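Local coordinates for protein UDP-glucose 4-epimerase (Brucella ovis, PDB 4WOK) that probably interconverts UDP-glucose and UDP-galactose, using its bound NAD as the redox cofactor of an extended Rossmann-type epimerase, at residues 132-137 with 297-302; 205-210 with 283-288; 216-221 with 290-295. The protein carries 2 engineered substitutions. One frame throughout, in Å; residues are numbered along the deposited sequence.

Contact 1 (132-137 with 297-302); sequences GVPSRL and PALYAD
The carbonyl oxygen of Ala298 is touched by both methyls of Leu137, with Leu137 CD1 3.6 Å from Ala298 O and CD2 slightly farther; this is packing, not a hydrogen bond. Leu137 gives up the most surface of any residue here. Its CG stands anti to the carbonyl carbon (chi1 -70°), and from there the two methyls reach the backbone of 297-302. Leu137 CD1 also meets Ala298 CB at 4.2 Å, and Leu137 CD2 comes to 4.0 Å from Tyr300 N. The small Ala298 suits this place, because its one methyl offers the leucine a small apolar surface and lets Leu137 come up to the neighbouring carbonyl. Leu137 CD2 also lies 4.2 Å above one face of the Tyr300 ring, toward the rim, and Leu137 CB adds an oblique contact with Tyr300 CZ at 4.1 Å. A second apolar pair stands beside the first: the stiff ring of Pro134 presents CD to Leu299 CD2 at 3.8 Å, the two side chains crossing at about a right angle. Backbone bonds place 297-302. Leu299 pairs with Ile230 of strand 230-235, while Tyr300 and Asp302 pair with Ile139, two residues beyond Leu137. No hydrogen bond joins 132-137 to 297-302, and the contact buries Tyr300 N with no partner in the model. The union therefore rests on shape and van der Waals attraction between apolar groups, probably at a small polar cost, and the directional bonds that position 297-302 come from Ile230 and Ile139 of the same chain.

Contact 2 (205-210 with 283-288); sequences MMAAAG and SVPVAM
Ala207 and Ala208 lie in the last turn of helix 200-209, closed at Gly210 by a Schellman motif, and pack on the inverse gamma turn centred at Pro285 that leads into strand 286-289. Gly210 takes up the positive phi that such a helix end needs, and its N bonds to Ala207 O. Onto that same carbonyl comes the proline ring, with Pro285 CD 3.3 Å from Ala207 O. The ring also touches the alanine methyl, Ala207 CB to Pro285 CD being 3.7 Å. Proline fits here since it has no N-H to satisfy and meets the helix with CH groups. Next along, Ala208 CB packs against Val284 CG2 at 3.9 Å; CG2 stands beside the backbone N of its own residue, while CG1, anti to that N (chi1 -178°), reaches Ala207 CB at 4.2 Å. Val284 also touches Val273 and Ile276 of helix 269-280, so its branched side chain sits between helix 200-209 and helix 269-280. Small alanines let the backbones close in, and Ala208 CA makes a C-H...O contact of 3.4 Å with Ser283 O. A water donates to Ser283 O at 3.0 Å and likewise to Ala208 O. With no direct hydrogen bond across, the contact combines methyl packing with a water shared by Ala208 O at the helix end and Ser283 O, and a C-H group that also meets Ser283 O.

Contact 3 (216-221 with 290-295); sequences EVYGDD and ARRAGD
Tyr218 and Arg291 bury the most surface here, and each has its own charged partner: Arg292 for the tyrosine, Asp221 for the arginine. The Tyr218 ring carries the guanidinium of Arg292 over one face: Arg292 CZ is 4.1 Å from the ring centroid and only 5° off the normal, a cation-pi interaction. The two planes are tilted by 43° rather than stacked flat, bringing one corner down, with Arg292 NH2 3.5 Å from Tyr218 CZ. An arginine chain extended from CG to NE gives the reach this needs. At the ring's edge and in its plane sits Ala290 O, 3.5 Å from Tyr218 CD1, where the weakly positive ring hydrogens would suit an oxygen. Arg291 turns to Asp221 instead. Its chain bends at chi3 (45°), which swings NE round to the carboxylate, and the guanidinium then grips side-on: Arg291 NE donates to Asp221 OD1 at 3.0 Å and Arg291 NH2 to Asp221 OD2 at 2.9 Å. Both acceptors lie near the guanidinium plane, whereas the donors stand above the carboxylate plane, so this two-bond salt bridge is twisted. Between the two interactions Gly219, without a side chain, lets its CA come 3.6 Å from Arg291 CB. A water accepts from Arg292 N at 2.8 Å and donates to Tyr218 O, which also bonds to Tyr222 OH. Beyond it, Arg292 to Asp295 form a type II turn, with Gly294 at the third position, where positive phi favours glycine. The arrangement belongs to the ends of two neighbouring parallel strands, 215-218 and 286-289, whose chains leave their small sheet side by side, in the part of an extended epimerase fold that lies apart from the seven-stranded Rossmann sheet.

From the N terminus, the loop after strand 121-125 supplies 132-137, the first half of contact 1. Helix 200-209 then supplies 205-210 for contact 2, and strand 215-218 with its exit supplies 216-221 for contact 3. The returning chain closes them in turn: 283-288 completes contact 2, 290-295 contact 3 and 297-302 contact 1. Contacts 2 and 3 therefore cross, and both nest within the long loop closed by contact 1. They meet in the two-stranded parallel sheet, where Val217 N probably bonds to Ala287 O at 2.9 Å. Contact 1, its centre about 17 Å from that of contact 3, joins the returning chain to a loop of the Rossmann portion.

Contact 1 (132-137 with 297-302)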
loop_
_atom_site.group_PDB
_atom_site.type_symbol
_atom_site.label_atom_id
_atom_site.label_comp_id
_atom_site.label_asym_id
_atom_site.label_seq_id
_atom_site.Cartn_x
_atom_site.Cartn_y
_atom_site.Cartn_z
ATOM N N GLY A 132 -4.441 -15.130 -0.147
ATOM C CA GLY A 132 -3.629 -16.291 -0.473
ATOM C C GLY A 132 -3.877 -16.688 -1.920
ATOM O O GLY A 132 -4.065 -15.823 -2.778
ATOM N N VAL A 133 -3.886 -17.989 -2.196
ATOM C CA VAL A 133 -4.186 -18.476 -3.543
ATOM C C VAL A 133 -5.697 -18.505 -3.769
ATOM O O VAL A 133 -6.425 -19.161 -3.028
ATOM C CB VAL A 133 -3.597 -19.882 -3.787
ATOM N N PRO A 134 -6.173 -17.783 -4.798
ATOM C CA PRO A 134 -7.604 -17.617 -5.070
ATOM C C PRO A 134 -8.189 -18.731 -5.923
ATOM O O PRO A 134 -7.449 -19.546 -6.471
ATOM C CB PRO A 134 -7.651 -16.292 -5.827
ATOM C CG PRO A 134 -6.385 -16.300 -6.604
ATOM C CD PRO A 134 -5.353 -17.003 -5.740
ATOM N N SER A 135 -9.511 -18.737 -6.046
ATOM C CA SER A 135 -10.214 -19.745 -6.827
ATOM C C SER A 135 -10.575 -19.224 -8.211
ATOM O O SER A 135 -10.608 -19.982 -9.179
ATOM C CB SER A 135 -11.473 -20.198 -6.093
ATOM O OG SER A 135 -11.144 -20.711 -4.812
ATOM N N ARG A 136 -10.849 -17.928 -8.302
ATOM C CA ARG A 136 -11.194 -17.323 -9.582
ATOM C C ARG A 136 -10.491 -15.984 -9.770
ATOM O O ARG A 136 -10.116 -15.324 -8.803
ATOM C CB ARG A 136 -12.710 -17.140 -9.698
ATOM N N LEU A 137 -10.318 -15.590 -11.026
ATOM C CA LEU A 137 -9.711 -14.311 -11.350
ATOM C C LEU A 137 -10.662 -13.471 -12.192
ATOM O O LEU A 137 -11.281 -13.984 -13.122
ATOM C CB LEU A 137 -8.385 -14.514 -12.081
ATOM C CG LEU A 137 -7.247 -15.082 -11.235
ATOM C CD1 LEU A 137 -6.176 -15.678 -12.126
ATOM C CD2 LEU A 137 -6.656 -13.999 -10.332
ATOM N N PRO A 297 0.520 -18.024 -11.773
ATOM C CA PRO A 297 0.816 -17.346 -13.035
ATOM C C PRO A 297 0.256 -15.934 -13.056
ATOM O O PRO A 297 0.818 -15.050 -13.703
ATOM C CB PRO A 297 0.113 -18.222 -14.087
ATOM C CG PRO A 297 -0.302 -19.477 -13.355
ATOM C CD PRO A 297 -0.491 -19.077 -11.941
ATOM N N ALA A 298 -0.846 -15.726 -12.346
ATOM C CA ALA A 298 -1.532 -14.446 -12.406
ATOM C C ALA A 298 -2.287 -14.156 -11.122
ATOM O O ALA A 298 -2.990 -15.013 -10.587
ATOM C CB ALA A 298 -2.484 -14.402 -13.602
ATOM N N LEU A 299 -2.112 -12.935 -10.631
ATOM C CA LEU A 299 -2.850 -12.444 -9.474
ATOM C C LEU A 299 -3.247 -10.994 -9.707
ATOM O O LEU A 299 -2.392 -10.142 -9.947
ATOM C CB LEU A 299 -2.011 -12.555 -8.200
ATOM C CG LEU A 299 -1.563 -13.931 -7.710
ATOM C CD1 LEU A 299 -0.577 -13.774 -6.556
ATOM C CD2 LEU A 299 -2.760 -14.764 -7.286
ATOM N N TYR A 300 -4.540 -10.711 -9.646
ATOM C CA TYR A 300 -5.012 -9.339 -9.713
ATOM C C TYR A 300 -6.424 -9.257 -9.145
ATOM O O TYR A 300 -7.164 -10.243 -9.129
ATOM C CB TYR A 300 -4.956 -8.794 -11.146
ATOM C CG TYR A 300 -5.651 -9.650 -12.179
ATOM C CD1 TYR A 300 -5.012 -10.749 -12.742
ATOM C CD2 TYR A 300 -6.942 -9.352 -12.602
ATOM C CE1 TYR A 300 -5.643 -11.536 -13.687
ATOM C CE2 TYR A 300 -7.582 -10.135 -13.549
ATOM C CZ TYR A 300 -6.926 -11.223 -14.089
ATOM O OH TYR A 300 -7.556 -11.999 -15.031
ATOM N N ALA A 301 -6.780 -8.070 -8.672
ATOM C CA ALA A 301 -7.992 -7.873 -7.894
ATOM C C ALA A 301 -9.163 -7.367 -8.727
ATOM O O ALA A 301 -8.977 -6.669 -9.721
ATOM C CB ALA A 301 -7.715 -6.905 -6.754
ATOM N N ASP A 302 -10.369 -7.717 -8.291
ATOM C CA ASP A 302 -11.604 -7.209 -8.870
ATOM C C ASP A 302 -11.970 -5.877 -8.206
ATOM O O ASP A 302 -12.250 -5.837 -7.009
ATOM C CB ASP A 302 -12.727 -8.233 -8.684
ATOM C CG ASP A 302 -13.970 -7.902 -9.486
ATOM O OD1 ASP A 302 -14.058 -6.784 -10.040
ATOM O OD2 ASP A 302 -14.866 -8.770 -9.555
#

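Contact 2 (205-210 with 283-288)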
loop_
_atom_site.group_PDB
_atom_site.type_symbol
_atom_site.label_atom_id
_atom_site.label_comp_id
_atom_site.label_asym_id
_atom_site.label_seq_id
_atom_site.Cartn_x
_atom_site.Cartn_y
_atom_site.Cartn_z
ATOM N N MET A 205 13.992 -0.965 -12.388
ATOM C CA MET A 205 14.504 0.342 -12.797
ATOM C C MET A 205 15.924 0.576 -12.302
ATOM O O MET A 205 16.780 1.088 -13.038
ATOM C CB MET A 205 13.588 1.463 -12.295
ATOM C CG MET A 205 12.289 1.522 -13.047
ATOM S SD MET A 205 11.148 2.768 -12.429
ATOM C CE MET A 205 9.891 2.640 -13.703
ATOM N N MET A 206 16.168 0.213 -11.053
ATOM C CA MET A 206 17.503 0.314 -10.491
ATOM C C MET A 206 18.487 -0.497 -11.326
ATOM O O MET A 206 19.600 -0.048 -11.582
ATOM C CB MET A 206 17.514 -0.162 -9.041
ATOM C CG MET A 206 16.784 0.790 -8.077
ATOM S SD MET A 206 16.471 0.015 -6.477
ATOM C CE MET A 206 18.143 -0.114 -5.844
ATOM N N ALA A 207 18.058 -1.677 -11.758
ATOM C CA ALA A 207 18.917 -2.549 -12.564
ATOM C C ALA A 207 19.190 -1.904 -13.931
ATOM O O ALA A 207 20.324 -1.861 -14.388
ATOM C CB ALA A 207 18.283 -3.912 -12.726
ATOM N N ALA A 208 18.147 -1.378 -14.567
ATOM C CA ALA A 208 18.314 -0.681 -15.845
ATOM C C ALA A 208 19.238 0.524 -15.675
ATOM O O ALA A 208 20.008 0.860 -16.564
ATOM C CB ALA A 208 16.966 -0.249 -16.400
ATOM N N ALA A 209 19.179 1.150 -14.506
ATOM C CA ALA A 209 19.983 2.338 -14.231
ATOM C C ALA A 209 21.407 2.022 -13.780
ATOM O O ALA A 209 22.244 2.920 -13.702
ATOM C CB ALA A 209 19.296 3.192 -13.180
ATOM N N GLY A 210 21.675 0.756 -13.465
ATOM C CA GLY A 210 23.006 0.337 -13.067
ATOM C C GLY A 210 23.195 0.470 -11.572
ATOM O O GLY A 210 24.305 0.337 -11.060
ATOM N N SER A 283 17.862 -0.737 -21.124
ATOM C CA SER A 283 17.301 -2.068 -20.934
ATOM C C SER A 283 17.537 -2.579 -19.518
ATOM O O SER A 283 18.523 -2.219 -18.871
ATOM C CB SER A 283 17.895 -3.055 -21.934
ATOM O OG SER A 283 19.259 -3.290 -21.645
ATOM N N VAL A 284 16.627 -3.426 -19.051
ATOM C CA VAL A 284 16.768 -4.076 -17.750
ATOM C C VAL A 284 17.605 -5.343 -17.900
ATOM O O VAL A 284 17.259 -6.208 -18.694
ATOM C CB VAL A 284 15.402 -4.437 -17.151
ATOM C CG1 VAL A 284 15.575 -5.074 -15.773
ATOM C CG2 VAL A 284 14.513 -3.207 -17.076
ATOM N N PRO A 285 18.714 -5.455 -17.151
ATOM C CA PRO A 285 19.576 -6.636 -17.313
ATOM C C PRO A 285 19.008 -7.883 -16.623
ATOM O O PRO A 285 19.480 -8.283 -15.562
ATOM C CB PRO A 285 20.893 -6.197 -16.672
ATOM C CG PRO A 285 20.470 -5.186 -15.628
ATOM C CD PRO A 285 19.327 -4.438 -16.280
ATOM N N VAL A 286 18.008 -8.493 -17.253
ATOM C CA VAL A 286 17.301 -9.634 -16.692
ATOM C C VAL A 286 18.152 -10.895 -16.639
ATOM O O VAL A 286 18.839 -11.240 -17.594
ATOM C CB VAL A 286 16.024 -9.939 -17.492
ATOM C CG1 VAL A 286 15.362 -11.215 -16.990
ATOM C CG2 VAL A 286 15.060 -8.774 -17.389
ATOM N N ALA A 287 18.110 -11.565 -15.495
ATOM C CA ALA A 287 18.667 -12.899 -15.370
ATOM C C ALA A 287 17.512 -13.852 -15.136
ATOM O O ALA A 287 16.951 -13.901 -14.042
ATOM C CB ALA A 287 19.670 -12.966 -14.235
ATOM N N MET A 288 17.141 -14.583 -16.173
ATOM C CA MET A 288 16.010 -15.490 -16.100
ATOM C C MET A 288 16.393 -16.773 -15.371
ATOM O O MET A 288 17.321 -17.475 -15.776
ATOM C CB MET A 288 15.494 -15.802 -17.507
ATOM C CG MET A 288 14.102 -16.396 -17.533
ATOM S SD MET A 288 12.864 -15.292 -16.823
ATOM C CE MET A 288 12.710 -14.059 -18.119
HETATM O O HOH W 1 20.815 -0.286 -18.824
#

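Contact 3 (216-221 with 290-295)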
loop_
_atom_site.group_PDB
_atom_site.type_symbol
_atom_site.label_atom_id
_atom_site.label_comp_id
_atom_site.label_asym_id
_atom_site.label_seq_id
_atom_site.Cartn_x
_atom_site.Cartn_y
_atom_site.Cartn_z
ATOM N N GLU A 216 16.965 -10.597 -11.197
ATOM C CA GLU A 216 16.631 -12.005 -11.274
ATOM C C GLU A 216 15.122 -12.150 -11.417
ATOM O O GLU A 216 14.362 -11.609 -10.621
ATOM C CB GLU A 216 17.150 -12.762 -10.046
ATOM C CG GLU A 216 18.624 -13.142 -10.143
ATOM C CD GLU A 216 19.114 -13.940 -8.944
ATOM O OE1 GLU A 216 18.556 -13.759 -7.838
ATOM O OE2 GLU A 216 20.055 -14.746 -9.113
ATOM N N VAL A 217 14.700 -12.864 -12.454
ATOM C CA VAL A 217 13.288 -13.091 -12.724
ATOM C C VAL A 217 13.031 -14.586 -12.706
ATOM O O VAL A 217 13.670 -15.337 -13.434
ATOM C CB VAL A 217 12.858 -12.504 -14.087
ATOM C CG1 VAL A 217 11.466 -12.992 -14.468
ATOM C CG2 VAL A 217 12.921 -10.983 -14.053
ATOM N N TYR A 218 12.095 -15.019 -11.867
ATOM C CA TYR A 218 11.888 -16.449 -11.659
ATOM C C TYR A 218 10.769 -17.021 -12.529
ATOM O O TYR A 218 9.604 -17.053 -12.132
ATOM C CB TYR A 218 11.629 -16.718 -10.170
ATOM C CG TYR A 218 12.894 -16.568 -9.350
ATOM C CD1 TYR A 218 13.793 -17.621 -9.241
ATOM C CD2 TYR A 218 13.210 -15.365 -8.725
ATOM C CE1 TYR A 218 14.965 -17.499 -8.516
ATOM C CE2 TYR A 218 14.389 -15.230 -7.992
ATOM C CZ TYR A 218 15.260 -16.308 -7.897
ATOM O OH TYR A 218 16.434 -16.210 -7.180
ATOM N N GLY A 219 11.138 -17.456 -13.730
ATOM C CA GLY A 219 10.221 -18.163 -14.604
ATOM C C GLY A 219 9.805 -17.419 -15.862
ATOM O O GLY A 219 9.344 -16.274 -15.809
ATOM N N ASP A 220 9.969 -18.083 -17.000
ATOM C CA ASP A 220 9.497 -17.557 -18.274
ATOM C C ASP A 220 8.561 -18.557 -18.945
ATOM O O ASP A 220 8.198 -18.393 -20.113
ATOM C CB ASP A 220 10.674 -17.216 -19.206
ATOM C CG ASP A 220 11.611 -18.396 -19.451
ATOM O OD1 ASP A 220 11.350 -19.507 -18.941
ATOM O OD2 ASP A 220 12.617 -18.209 -20.172
ATOM N N ASP A 221 8.170 -19.588 -18.198
ATOM C CA ASP A 221 7.305 -20.633 -18.739
ATOM C C ASP A 221 5.983 -20.759 -17.972
ATOM O O ASP A 221 5.389 -21.835 -17.921
ATOM C CB ASP A 221 8.036 -21.986 -18.760
ATOM C CG ASP A 221 8.354 -22.514 -17.364
ATOM O OD1 ASP A 221 8.695 -21.709 -16.468
ATOM O OD2 ASP A 221 8.271 -23.746 -17.168
ATOM N N ALA A 290 14.866 -20.408 -13.084
ATOM C CA ALA A 290 13.796 -21.394 -13.092
ATOM C C ALA A 290 12.589 -20.927 -12.281
ATOM O O ALA A 290 12.730 -20.362 -11.193
ATOM C CB ALA A 290 14.304 -22.727 -12.559
ATOM N N ARG A 291 11.403 -21.164 -12.827
ATOM C CA ARG A 291 10.168 -20.880 -12.112
ATOM C C ARG A 291 10.097 -21.730 -10.852
ATOM O O ARG A 291 10.461 -22.905 -10.867
ATOM C CB ARG A 291 8.962 -21.146 -13.012
ATOM C CG ARG A 291 7.613 -20.956 -12.342
ATOM C CD ARG A 291 6.496 -21.040 -13.366
ATOM N NE ARG A 291 6.689 -22.164 -14.279
ATOM C CZ ARG A 291 6.287 -23.404 -14.024
ATOM N NH1 ARG A 291 5.669 -23.673 -12.882
ATOM N NH2 ARG A 291 6.501 -24.374 -14.901
ATOM N N ARG A 292 9.653 -21.125 -9.759
ATOM C CA ARG A 292 9.423 -21.854 -8.515
ATOM C C ARG A 292 8.083 -22.578 -8.573
ATOM O O ARG A 292 7.059 -21.969 -8.882
ATOM C CB ARG A 292 9.467 -20.906 -7.314
ATOM C CG ARG A 292 10.802 -20.194 -7.160
ATOM C CD ARG A 292 10.778 -19.156 -6.046
ATOM N NE ARG A 292 12.095 -18.551 -5.860
ATOM C CZ ARG A 292 12.344 -17.524 -5.052
ATOM N NH1 ARG A 292 11.362 -16.976 -4.348
ATOM N NH2 ARG A 292 13.578 -17.045 -4.949
ATOM N N ALA A 293 8.098 -23.878 -8.290
ATOM C CA ALA A 293 6.888 -24.694 -8.349
ATOM C C ALA A 293 5.816 -24.159 -7.402
ATOM O O ALA A 293 6.121 -23.690 -6.306
ATOM C CB ALA A 293 7.208 -26.146 -8.025
ATOM N N GLY A 294 4.564 -24.209 -7.845
ATOM C CA GLY A 294 3.458 -23.742 -7.031
ATOM C C GLY A 294 3.338 -22.229 -6.943
ATOM O O GLY A 294 2.660 -21.705 -6.054
ATOM N N ASP A 295 3.993 -21.519 -7.857
ATOM C CA ASP A 295 3.859 -20.067 -7.913
ATOM C C ASP A 295 2.803 -19.679 -8.946
ATOM O O ASP A 295 2.861 -20.123 -10.089
ATOM C CB ASP A 295 5.196 -19.403 -8.246
ATOM C CG ASP A 295 5.182 -17.907 -7.992
ATOM O OD1 ASP A 295 4.802 -17.494 -6.880
ATOM O OD2 ASP A 295 5.542 -17.139 -8.906
HETATM O O HOH W 2 8.524 -18.539 -9.580
#